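Local coordinates for protein catalase (Corynebacterium glutamicum, PDB 4B7H) that breaks down hydrogen peroxide to water and oxygen at a haem iron, carries bound NADPH and is inhibited by nitric oxide, at residues A[273-277]-A[303-307]; A[284-288]-A[298-302]; A[290-294]-A[340-344]. All coordinates share one frame; numbering follows the deposited sequence. Where two conformers were deposited one is given.

Contact 1: A[273-277]-A[303-307]; sequences VKVQI and PLIPV
Val275 and Ile305 pair backbone to backbone in the antiparallel sheet of the catalase beta-barrel, where strand 270-279 runs beside the start of strand 305-314. Val275 N donates to Ile305 O at 2.9 Å, and Ile305 N returns a bond to Val275 O at 2.8 Å, the mutual exchange of a hydrogen-bonded pair. Further along, Val307 N reaches Val273 O through a more bent bond, 142° at the hydrogen. Lys274 and Pro306 form the non-hydrogen-bonded pair between them, a place where proline's missing N-H costs no bond to the partner strand; here Lys274 CA makes a CA-H...O contact with Ile305 O at 3.2 Å. At the other end a water replaces direct pairing, accepting from Ile277 N and donating to Pro303 O.

Side chains meet beyond the backbone bonds. The methylene chain of Lys274 crosses Leu304 at about a right angle, its CD 3.7 Å from Leu304 CB, and Leu304 CD2 rests on Gln276 CG. Val275 CG2, set between its own backbone N and carbonyl carbon, meets Val307 CG2 at 3.9 Å.

Farther out, Val273 and Val307 pack on Leu80 and Ile82 of strand 73-82, respectively, while Val275 packs on Tyr228 of strand 223-232. The buried Gln276 amide is held at both its ends: OE1 bonds to His229 NE2, and NE2 to the carbonyl oxygens of Trp297 and Tyr302.

Contact 2: A[284-288]-A[298-302]; sequences ENYRW and SQKDY. With NDP (NADPH dihydro-nicotinamide-adenine-dinucleotide phosphate), chain H.
Two hydrogen bonds that meet at one phenol oxygen join Tyr286 to segment 298-302. Ser298 N donates to Tyr286 OH at 3.0 Å, and the hydroxyl donates a hydrogen bond to Asp301 OD2 at 2.8 Å, met on the anti lone pair of that oxygen. The carboxylate stands nearly perpendicular to the ring, 85° between planes. With CG anti to the backbone N (chi1 -167°), the Tyr286 ring extends far enough to bridge two loop segments whose CA atoms stay more than 9 Å apart.

Ser298 OG bonds in two directions. It accepts from Lys300 N, closing an ST turn, and donates to O2N of the NADPH at 2.6 Å; Gln299 N adds an almost straight bond to O1N at 2.9 Å. This turn thus grips one phosphate of the dinucleotide in the NADPH pocket, and the Tyr286 hydroxyl bonds the same turn through Ser298 N, a second-shell partner of the phosphate.

Aromatic contact comes next: Tyr302 directs its edge at the face of Tyr286 in an offset edge-to-face pair, the centroids 5.6 Å apart and the planes at 67°.

Charge enters through water, which accepts from Arg287 NH1 and donates to Asp301 OD2. The guanidinium lies flat over Trp288 CH2, and Arg287 NE forms a salt bridge with Asp449.

Contact 3: A[290-294]-A[340-344]; sequences PFDLT and SPDRM. With HEM (protoporphyrin IX containing Fe), chain E.
In the wall of the haem pocket, at the N-terminal end of helix 343-359, Leu293 and Met344 meet each other and the porphyrin. Leu293 CD2 touches Met344 CB at 3.8 Å, the two side chains crossing at about a right angle, and the same methyl lies 3.7 Å from the CMC methyl of the haem. Met344 is bent at chi2 (-79°) and again at chi3, a curl that brings CE within 3.5 Å of haem CAB while keeping it beside Leu293 CD2.

Asp342 occupies the N-cap of the helix. Its OD1 accepts a weak capping bond from Met344 N and a weak one from a water that accepts a hydrogen bond from Leu293 N, so the cap and the loop share a bridge. OD2 is bonded to His212 ND1 and packs on Leu293 CB. Asp342 CA also makes a CA-H...O contact with Phe291 O at 3.3 Å.

Away from the haem, Pro341, the centre of an inverse gamma turn, sets CG over one face of the Phe291 ring in a CH-pi contact, 3.8 Å from the centroid. Pro290 CG covers the opposite face, leaving the ring between two prolines. Gln42 of a second subunit packs on Phe291 and Pro341. The capped helix runs on to Tyr352, probably the tyrosine that ligates the iron from the proximal side, as in other haem catalases.

How the contacts relate
Five of the six segments belong to the connection between strands 270-279 and 305-314 or to the two strands it joins; the sixth, 340-344, opens helix 343-359. Contact 1 closes this connection as a strand pair, and contact 2 ties together two parts of the loop within it. Contact 3 crosses both in chain order, joining the same loop to the helix. The centres of contact 1 and contact 2 are about 15 Å apart, those of contact 2 and contact 3 about 14 Å, and those of contact 1 and contact 3 about 19 Å. Contacts 1 and 2 touch directly; contacts 2 and 3 adjoin through sequence. One excursion from the barrel reaches both ligands, so the NADPH site and the haem-pocket wall are built from one connection.

Contact 1: A[273-277]-A[303-307]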
loop_
_atom_site.group_PDB
_atom_site.type_symbol
_atom_site.label_atom_id
_atom_site.label_comp_id
_atom_site.label_asym_id
_atom_site.label_seq_id
_atom_site.Cartn_x
_atom_site.Cartn_y
_atom_site.Cartn_z
ATOM N N VAL A 273 -8.841 -29.958 -25.891
ATOM C CA VAL A 273 -7.506 -29.899 -25.294
ATOM C C VAL A 273 -6.604 -30.950 -25.924
ATOM O O VAL A 273 -6.901 -32.143 -25.871
ATOM C CB VAL A 273 -7.562 -30.134 -23.770
ATOM C CG1 VAL A 273 -6.160 -30.102 -23.172
ATOM C CG2 VAL A 273 -8.454 -29.093 -23.099
ATOM N N LYS A 274 -5.511 -30.503 -26.532
ATOM C CA LYS A 274 -4.577 -31.404 -27.196
ATOM C C LYS A 274 -3.150 -31.037 -26.806
ATOM O O LYS A 274 -2.892 -29.925 -26.334
ATOM C CB LYS A 274 -4.745 -31.337 -28.724
ATOM C CG LYS A 274 -6.187 -31.483 -29.208
ATOM C CD LYS A 274 -6.279 -31.545 -30.729
ATOM C CE LYS A 274 -7.732 -31.625 -31.189
ATOM N NZ LYS A 274 -8.389 -32.875 -30.725
ATOM N N VAL A 275 -2.229 -31.977 -26.979
ATOM C CA VAL A 275 -0.819 -31.707 -26.752
ATOM C C VAL A 275 0.037 -32.201 -27.905
ATOM O O VAL A 275 -0.324 -33.149 -28.601
ATOM C CB VAL A 275 -0.298 -32.360 -25.451
ATOM C CG1 VAL A 275 -0.796 -31.585 -24.233
ATOM C CG2 VAL A 275 -0.695 -33.843 -25.372
ATOM N N GLN A 276 1.163 -31.528 -28.114
ATOM C CA GLN A 276 2.272 -32.115 -28.850
ATOM C C GLN A 276 3.179 -32.747 -27.813
ATOM O O GLN A 276 3.401 -32.173 -26.744
ATOM C CB GLN A 276 3.051 -31.051 -29.622
ATOM C CG GLN A 276 2.270 -30.373 -30.730
ATOM C CD GLN A 276 3.047 -29.254 -31.372
ATOM O OE1 GLN A 276 3.233 -28.194 -30.773
ATOM N NE2 GLN A 276 3.515 -29.480 -32.600
ATOM N N ILE A 277 3.701 -33.932 -28.116
ATOM C CA ILE A 277 4.582 -34.630 -27.194
ATOM C C ILE A 277 5.902 -34.948 -27.883
ATOM O O ILE A 277 5.935 -35.705 -28.856
ATOM C CB ILE A 277 3.929 -35.926 -26.662
ATOM C CG1 ILE A 277 2.622 -35.600 -25.927
ATOM C CG2 ILE A 277 4.899 -36.685 -25.749
ATOM C CD1 ILE A 277 1.888 -36.822 -25.406
ATOM N N PRO A 303 2.349 -34.210 -34.277
ATOM C CA PRO A 303 0.916 -33.942 -34.461
ATOM C C PRO A 303 0.205 -33.725 -33.132
ATOM O O PRO A 303 0.730 -34.086 -32.085
ATOM C CB PRO A 303 0.397 -35.229 -35.121
ATOM C CG PRO A 303 1.603 -35.882 -35.707
ATOM C CD PRO A 303 2.731 -35.542 -34.780
ATOM N N LEU A 304 -0.985 -33.144 -33.173
ATOM C CA LEU A 304 -1.749 -32.942 -31.953
ATOM C C LEU A 304 -2.326 -34.265 -31.450
ATOM O O LEU A 304 -2.899 -35.039 -32.226
ATOM C CB LEU A 304 -2.851 -31.908 -32.173
ATOM C CG LEU A 304 -2.369 -30.549 -32.701
ATOM C CD1 LEU A 304 -3.530 -29.563 -32.781
ATOM C CD2 LEU A 304 -1.203 -29.972 -31.882
ATOM N N ILE A 305 -2.141 -34.522 -30.158
ATOM C CA ILE A 305 -2.656 -35.718 -29.493
ATOM C C ILE A 305 -3.792 -35.294 -28.562
ATOM O O ILE A 305 -3.610 -34.413 -27.728
ATOM C CB ILE A 305 -1.556 -36.426 -28.660
ATOM C CG1 ILE A 305 -0.558 -37.156 -29.556
ATOM C CG2 ILE A 305 -2.162 -37.462 -27.737
ATOM C CD1 ILE A 305 0.485 -36.305 -30.142
ATOM N N PRO A 306 -4.977 -35.912 -28.698
ATOM C CA PRO A 306 -6.136 -35.456 -27.916
ATOM C C PRO A 306 -6.068 -35.833 -26.438
ATOM O O PRO A 306 -5.531 -36.884 -26.091
ATOM C CB PRO A 306 -7.307 -36.177 -28.587
ATOM C CG PRO A 306 -6.695 -37.431 -29.143
ATOM C CD PRO A 306 -5.334 -36.994 -29.632
ATOM N N VAL A 307 -6.612 -34.970 -25.583
ATOM C CA VAL A 307 -6.618 -35.194 -24.141
ATOM C C VAL A 307 -8.053 -35.156 -23.622
ATOM O O VAL A 307 -8.481 -36.032 -22.863
ATOM C CB VAL A 307 -5.774 -34.129 -23.394
ATOM C CG1 VAL A 307 -5.855 -34.344 -21.890
ATOM C CG2 VAL A 307 -4.325 -34.164 -23.872
HETATM O O HOH W 1 3.139 -34.816 -30.799
#

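Contact 2: A[284-288]-A[298-302]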
loop_
_atom_site.group_PDB
_atom_site.type_symbol
_atom_site.label_atom_id
_atom_site.label_comp_id
_atom_site.label_asym_id
_atom_site.label_seq_id
_atom_site.Cartn_x
_atom_site.Cartn_y
_atom_site.Cartn_z
ATOM N N GLU A 284 17.600 -32.725 -28.464
ATOM C CA GLU A 284 18.900 -32.224 -28.912
ATOM C C GLU A 284 19.036 -32.143 -30.433
ATOM O O GLU A 284 19.733 -31.271 -30.956
ATOM C CB GLU A 284 20.045 -33.056 -28.314
ATOM C CG GLU A 284 19.958 -34.552 -28.578
ATOM C CD GLU A 284 20.988 -35.354 -27.797
ATOM O OE1 GLU A 284 22.156 -35.417 -28.236
ATOM O OE2 GLU A 284 20.630 -35.923 -26.744
ATOM N N ASN A 285 18.366 -33.047 -31.143
ATOM C CA ASN A 285 18.509 -33.110 -32.598
ATOM C C ASN A 285 17.351 -32.515 -33.404
ATOM O O ASN A 285 17.337 -32.616 -34.632
ATOM C CB ASN A 285 18.781 -34.551 -33.051
ATOM C CG ASN A 285 20.101 -35.093 -32.525
ATOM O OD1 ASN A 285 21.104 -34.380 -32.472
ATOM N ND2 ASN A 285 20.100 -36.359 -32.128
ATOM N N TYR A 286 16.385 -31.885 -32.737
ATOM C CA TYR A 286 15.303 -31.254 -33.490
ATOM C C TYR A 286 15.875 -30.131 -34.356
ATOM O O TYR A 286 16.866 -29.494 -33.982
ATOM C CB TYR A 286 14.182 -30.734 -32.577
ATOM C CG TYR A 286 12.934 -30.363 -33.358
ATOM C CD1 TYR A 286 12.385 -31.252 -34.273
ATOM C CD2 TYR A 286 12.315 -29.127 -33.191
ATOM C CE1 TYR A 286 11.262 -30.927 -35.002
ATOM C CE2 TYR A 286 11.186 -28.792 -33.919
ATOM C CZ TYR A 286 10.664 -29.698 -34.819
ATOM O OH TYR A 286 9.546 -29.381 -35.550
ATOM N N ARG A 287 15.275 -29.913 -35.524
ATOM C CA ARG A 287 15.785 -28.912 -36.468
ATOM C C ARG A 287 15.767 -27.494 -35.885
ATOM O O ARG A 287 16.556 -26.637 -36.300
ATOM C CB ARG A 287 15.022 -28.975 -37.801
ATOM C CG ARG A 287 13.542 -28.637 -37.674
ATOM C CD ARG A 287 12.786 -28.783 -38.991
ATOM N NE ARG A 287 13.204 -27.793 -39.978
ATOM C CZ ARG A 287 12.460 -27.422 -41.016
ATOM N NH1 ARG A 287 11.258 -27.960 -41.195
ATOM N NH2 ARG A 287 12.912 -26.511 -41.872
ATOM N N TRP A 288 14.864 -27.258 -34.932
ATOM C CA TRP A 288 14.802 -25.994 -34.196
ATOM C C TRP A 288 15.072 -26.227 -32.718
ATOM O O TRP A 288 14.817 -27.318 -32.196
ATOM C CB TRP A 288 13.432 -25.326 -34.376
ATOM C CG TRP A 288 13.255 -24.743 -35.734
ATOM C CD1 TRP A 288 14.000 -23.746 -36.298
ATOM C CD2 TRP A 288 12.283 -25.127 -36.722
ATOM N NE1 TRP A 288 13.546 -23.483 -37.570
ATOM C CE2 TRP A 288 12.491 -24.310 -37.852
ATOM C CE3 TRP A 288 11.251 -26.066 -36.750
ATOM C CZ2 TRP A 288 11.705 -24.414 -39.007
ATOM C CZ3 TRP A 288 10.470 -26.166 -37.895
ATOM C CH2 TRP A 288 10.704 -25.348 -39.008
ATOM N N SER A 298 6.826 -28.028 -35.449
ATOM C CA SER A 298 5.967 -28.343 -36.582
ATOM C C SER A 298 4.989 -29.470 -36.254
ATOM O O SER A 298 5.371 -30.489 -35.664
ATOM C CB SER A 298 6.796 -28.718 -37.804
ATOM O OG SER A 298 5.938 -29.146 -38.849
ATOM N N GLN A 299 3.727 -29.278 -36.632
ATOM C CA GLN A 299 2.696 -30.285 -36.414
ATOM C C GLN A 299 2.847 -31.459 -37.375
ATOM O O GLN A 299 2.188 -32.488 -37.220
ATOM C CB GLN A 299 1.306 -29.652 -36.493
ATOM C CG GLN A 299 1.082 -28.670 -35.341
ATOM C CD GLN A 299 -0.010 -27.659 -35.600
ATOM O OE1 GLN A 299 0.141 -26.744 -36.417
ATOM N NE2 GLN A 299 -1.109 -27.799 -34.882
ATOM N N LYS A 300 3.731 -31.308 -38.358
ATOM C CA LYS A 300 4.087 -32.429 -39.222
ATOM C C LYS A 300 5.065 -33.352 -38.502
ATOM O O LYS A 300 5.101 -34.551 -38.761
ATOM C CB LYS A 300 4.698 -31.934 -40.531
ATOM C CG LYS A 300 3.860 -30.884 -41.233
ATOM C CD LYS A 300 4.379 -30.607 -42.631
ATOM C CE LYS A 300 3.957 -29.230 -43.119
ATOM N NZ LYS A 300 4.197 -29.063 -44.584
ATOM N N ASP A 301 5.862 -32.785 -37.601
ATOM C CA ASP A 301 6.804 -33.570 -36.820
ATOM C C ASP A 301 6.147 -34.100 -35.548
ATOM O O ASP A 301 6.403 -35.231 -35.133
ATOM C CB ASP A 301 8.036 -32.729 -36.472
ATOM C CG ASP A 301 8.789 -32.248 -37.705
ATOM O OD1 ASP A 301 8.934 -33.033 -38.671
ATOM O OD2 ASP A 301 9.246 -31.079 -37.703
ATOM N N TYR A 302 5.297 -33.274 -34.942
ATOM C CA TYR A 302 4.638 -33.604 -33.684
ATOM C C TYR A 302 3.161 -33.256 -33.787
ATOM O O TYR A 302 2.757 -32.136 -33.467
ATOM C CB TYR A 302 5.327 -32.878 -32.516
ATOM C CG TYR A 302 6.755 -33.339 -32.387
ATOM C CD1 TYR A 302 7.051 -34.558 -31.788
ATOM C CD2 TYR A 302 7.801 -32.593 -32.919
ATOM C CE1 TYR A 302 8.353 -35.013 -31.697
ATOM C CE2 TYR A 302 9.109 -33.045 -32.837
ATOM C CZ TYR A 302 9.376 -34.254 -32.221
ATOM O OH TYR A 302 10.675 -34.707 -32.140
HETATM P PA NDP H . 0.979 -26.935 -40.341
HETATM O O1A NDP H . 0.438 -26.826 -41.719
HETATM O O2A NDP H . 0.873 -28.313 -39.785
HETATM O O5B NDP H . 0.179 -25.907 -39.409
HETATM C C5B NDP H . -0.013 -24.575 -39.821
HETATM C C4B NDP H . -0.744 -23.873 -38.688
HETATM O O4B NDP H . -0.934 -22.508 -39.034
HETATM C C3B NDP H . -2.119 -24.497 -38.445
HETATM O O3B NDP H . -2.346 -24.631 -37.054
HETATM C C2B NDP H . -3.049 -23.479 -39.077
HETATM O O2B NDP H . -4.374 -23.474 -38.581
HETATM C C1B NDP H . -2.284 -22.194 -38.794
HETATM N N9A NDP H . -2.799 -21.030 -39.541
HETATM C C8A NDP H . -3.654 -21.036 -40.615
HETATM N N7A NDP H . -3.899 -19.759 -40.985
HETATM C C5A NDP H . -3.214 -18.931 -40.158
HETATM C C6A NDP H . -3.111 -17.543 -40.091
HETATM N N6A NDP H . -4.006 -16.774 -40.712
HETATM N N1A NDP H . -2.311 -16.977 -39.125
HETATM C C2A NDP H . -1.630 -17.774 -38.226
HETATM N N3A NDP H . -1.740 -19.148 -38.295
HETATM C C4A NDP H . -2.521 -19.718 -39.246
HETATM O O3 NDP H . 2.507 -26.396 -40.357
HETATM P PN NDP H . 3.483 -26.327 -39.071
HETATM O O1N NDP H . 2.796 -26.843 -37.854
HETATM O O2N NDP H . 4.779 -26.900 -39.508
HETATM O O5D NDP H . 3.717 -24.746 -38.879
HETATM C C5D NDP H . 3.904 -23.912 -40.007
HETATM C C4D NDP H . 3.750 -22.463 -39.590
HETATM O O4D NDP H . 2.432 -22.264 -39.120
HETATM C C3D NDP H . 4.682 -22.114 -38.440
HETATM O O3D NDP H . 5.916 -21.595 -38.912
HETATM C C2D NDP H . 3.871 -21.107 -37.643
HETATM O O2D NDP H . 4.167 -19.812 -38.086
HETATM C C1D NDP H . 2.415 -21.391 -37.997
HETATM N N1N NDP H . 1.686 -22.016 -36.873
HETATM C C2N NDP H . 2.260 -23.070 -36.222
HETATM C C3N NDP H . 1.640 -23.713 -35.162
HETATM C C7N NDP H . 2.361 -24.845 -34.506
HETATM O O7N NDP H . 2.122 -25.093 -33.151
HETATM N N7N NDP H . 3.227 -25.574 -35.202
HETATM C C4N NDP H . 0.277 -23.294 -34.652
HETATM C C5N NDP H . -0.263 -22.132 -35.434
HETATM C C6N NDP H . 0.452 -21.555 -36.486
HETATM P P2B NDP H . -5.537 -24.312 -39.326
HETATM O O1X NDP H . -5.575 -23.869 -40.774
HETATM O O2X NDP H . -5.205 -25.784 -39.209
HETATM O O3X NDP H . -6.838 -23.993 -38.611
HETATM O O HOH W 2 9.740 -29.987 -40.041
#

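Contact 3: A[290-294]-A[340-344]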
loop_
_atom_site.group_PDB
_atom_site.type_symbol
_atom_site.label_atom_id
_atom_site.label_comp_id
_atom_site.label_asym_id
_atom_site.label_seq_id
_atom_site.Cartn_x
_atom_site.Cartn_y
_atom_site.Cartn_z
ATOM N N PRO A 290 14.141 -26.594 -29.214
ATOM C CA PRO A 290 12.784 -26.906 -28.753
ATOM C C PRO A 290 12.335 -26.072 -27.554
ATOM O O PRO A 290 11.178 -26.179 -27.157
ATOM C CB PRO A 290 12.873 -28.394 -28.388
ATOM C CG PRO A 290 14.297 -28.609 -28.036
ATOM C CD PRO A 290 15.095 -27.680 -28.913
ATOM N N PHE A 291 13.233 -25.250 -27.015
ATOM C CA PHE A 291 12.961 -24.451 -25.820
ATOM C C PHE A 291 12.906 -22.951 -26.113
ATOM O O PHE A 291 12.725 -22.147 -25.201
ATOM C CB PHE A 291 14.032 -24.725 -24.760
ATOM C CG PHE A 291 14.286 -26.188 -24.523
ATOM C CD1 PHE A 291 13.250 -27.028 -24.121
ATOM C CD2 PHE A 291 15.556 -26.721 -24.699
ATOM C CE1 PHE A 291 13.486 -28.381 -23.897
ATOM C CE2 PHE A 291 15.797 -28.072 -24.477
ATOM C CZ PHE A 291 14.759 -28.900 -24.074
ATOM N N ASP A 292 13.092 -22.585 -27.384
ATOM C CA ASP A 292 13.052 -21.199 -27.846
ATOM C C ASP A 292 11.602 -20.860 -28.139
ATOM O O ASP A 292 11.009 -21.407 -29.071
ATOM C CB ASP A 292 13.901 -21.072 -29.120
ATOM C CG ASP A 292 13.897 -19.667 -29.720
ATOM O OD1 ASP A 292 13.132 -18.782 -29.267
ATOM O OD2 ASP A 292 14.673 -19.444 -30.677
ATOM N N LEU A 293 11.025 -19.980 -27.321
ATOM C CA LEU A 293 9.621 -19.606 -27.449
ATOM C C LEU A 293 9.252 -19.069 -28.833
ATOM O O LEU A 293 8.102 -19.228 -29.280
ATOM C CB LEU A 293 9.279 -18.580 -26.369
ATOM C CG LEU A 293 7.857 -18.027 -26.312
ATOM C CD1 LEU A 293 6.827 -19.152 -26.134
ATOM C CD2 LEU A 293 7.771 -17.002 -25.190
ATOM N N THR A 294 10.223 -18.462 -29.521
ATOM C CA THR A 294 9.989 -17.934 -30.866
ATOM C C THR A 294 9.942 -19.029 -31.937
ATOM O O THR A 294 9.726 -18.737 -33.118
ATOM C CB THR A 294 11.053 -16.870 -31.264
ATOM O OG1 THR A 294 12.325 -17.506 -31.468
ATOM C CG2 THR A 294 11.182 -15.786 -30.195
ATOM N N SER A 340 10.856 -25.941 -18.290
ATOM C CA SER A 340 11.829 -26.248 -19.342
ATOM C C SER A 340 12.839 -25.107 -19.346
ATOM O O SER A 340 12.605 -24.089 -18.690
ATOM C CB SER A 340 11.135 -26.335 -20.707
ATOM O OG SER A 340 10.787 -25.044 -21.187
ATOM N N PRO A 341 13.962 -25.263 -20.073
ATOM C CA PRO A 341 14.939 -24.166 -20.190
ATOM C C PRO A 341 14.557 -23.126 -21.238
ATOM O O PRO A 341 15.380 -22.728 -22.071
ATOM C CB PRO A 341 16.243 -24.870 -20.591
ATOM C CG PRO A 341 15.862 -26.217 -21.056
ATOM C CD PRO A 341 14.502 -26.558 -20.526
ATOM N N ASP A 342 13.293 -22.734 -21.209
ATOM C CA ASP A 342 12.786 -21.574 -21.927
ATOM C C ASP A 342 12.954 -20.384 -20.973
ATOM O O ASP A 342 12.303 -20.322 -19.924
ATOM C CB ASP A 342 11.316 -21.835 -22.285
ATOM C CG ASP A 342 10.634 -20.656 -22.946
ATOM O OD1 ASP A 342 10.991 -19.486 -22.680
ATOM O OD2 ASP A 342 9.693 -20.910 -23.726
ATOM N N ARG A 343 13.837 -19.448 -21.323
ATOM C CA ARG A 343 14.174 -18.354 -20.413
ATOM C C ARG A 343 13.000 -17.408 -20.175
ATOM O O ARG A 343 12.914 -16.775 -19.116
ATOM C CB ARG A 343 15.392 -17.572 -20.915
ATOM C CG ARG A 343 16.636 -18.421 -21.068
ATOM C CD ARG A 343 17.777 -17.611 -21.624
ATOM N NE ARG A 343 18.860 -18.492 -22.031
ATOM C CZ ARG A 343 19.918 -18.079 -22.716
ATOM N NH1 ARG A 343 20.019 -16.800 -23.049
ATOM N NH2 ARG A 343 20.861 -18.943 -23.074
ATOM N N MET A 344 12.108 -17.291 -21.156
ATOM C CA MET A 344 10.906 -16.484 -20.970
ATOM C C MET A 344 10.049 -17.110 -19.880
ATOM O O MET A 344 9.633 -16.433 -18.932
ATOM C CB MET A 344 10.129 -16.367 -22.281
ATOM C CG MET A 344 10.854 -15.549 -23.350
ATOM S SD MET A 344 10.711 -13.775 -23.110
ATOM C CE MET A 344 9.038 -13.551 -23.701
HETATM C CHA HEM E . -0.047 -11.058 -17.572
HETATM C CHB HEM E . 4.763 -11.147 -16.957
HETATM C CHC HEM E . 5.200 -13.337 -21.252
HETATM C CHD HEM E . 0.538 -14.506 -20.980
HETATM C C1A HEM E . 1.207 -10.877 -17.041
HETATM C C2A HEM E . 1.506 -10.269 -15.758
HETATM C C3A HEM E . 2.836 -10.315 -15.594
HETATM C C4A HEM E . 3.418 -10.937 -16.759
HETATM C CMA HEM E . 3.668 -9.819 -14.406
HETATM C CAA HEM E . 0.453 -9.702 -14.780
HETATM C CBA HEM E . -0.044 -10.819 -13.874
HETATM C CGA HEM E . -0.931 -10.319 -12.764
HETATM O O1A HEM E . -1.905 -11.044 -12.439
HETATM O O2A HEM E . -0.688 -9.225 -12.194
HETATM C C1B HEM E . 5.318 -11.723 -18.077
HETATM C C2B HEM E . 6.730 -11.864 -18.351
HETATM C C3B HEM E . 6.844 -12.452 -19.560
HETATM C C4B HEM E . 5.511 -12.715 -20.055
HETATM C CMB HEM E . 7.844 -11.380 -17.400
HETATM C CAB HEM E . 8.102 -12.868 -20.346
HETATM C CBB HEM E . 9.249 -13.177 -19.743
HETATM C C1C HEM E . 4.006 -14.001 -21.471
HETATM C C2C HEM E . 3.772 -15.147 -22.337
HETATM C C3C HEM E . 2.466 -15.457 -22.248
HETATM C C4C HEM E . 1.860 -14.533 -21.313
HETATM C CMC HEM E . 4.854 -15.835 -23.206
HETATM C CAC HEM E . 1.668 -16.611 -22.902
HETATM C CBC HEM E . 2.232 -17.783 -23.239
HETATM C C1D HEM E . -0.041 -13.635 -20.098
HETATM C C2D HEM E . -1.449 -13.583 -19.870
HETATM C C3D HEM E . -1.647 -12.524 -18.820
HETATM C C4D HEM E . -0.335 -12.035 -18.494
HETATM C CMD HEM E . -2.530 -14.415 -20.557
HETATM C CAD HEM E . -2.987 -12.118 -18.226
HETATM C CBD HEM E . -3.404 -13.180 -17.210
HETATM C CGD HEM E . -4.770 -12.775 -16.740
HETATM O O1D HEM E . -4.932 -12.431 -15.543
HETATM O O2D HEM E . -5.706 -12.772 -17.578
HETATM N NA HEM E . 2.395 -11.285 -17.628
HETATM N NB HEM E . 4.599 -12.246 -19.130
HETATM N NC HEM E . 2.814 -13.656 -20.854
HETATM N ND HEM E . 0.594 -12.705 -19.280
HETATM FE FE HEM E . 2.588 -12.438 -19.262
HETATM O O HOH W 3 12.209 -18.600 -25.058
#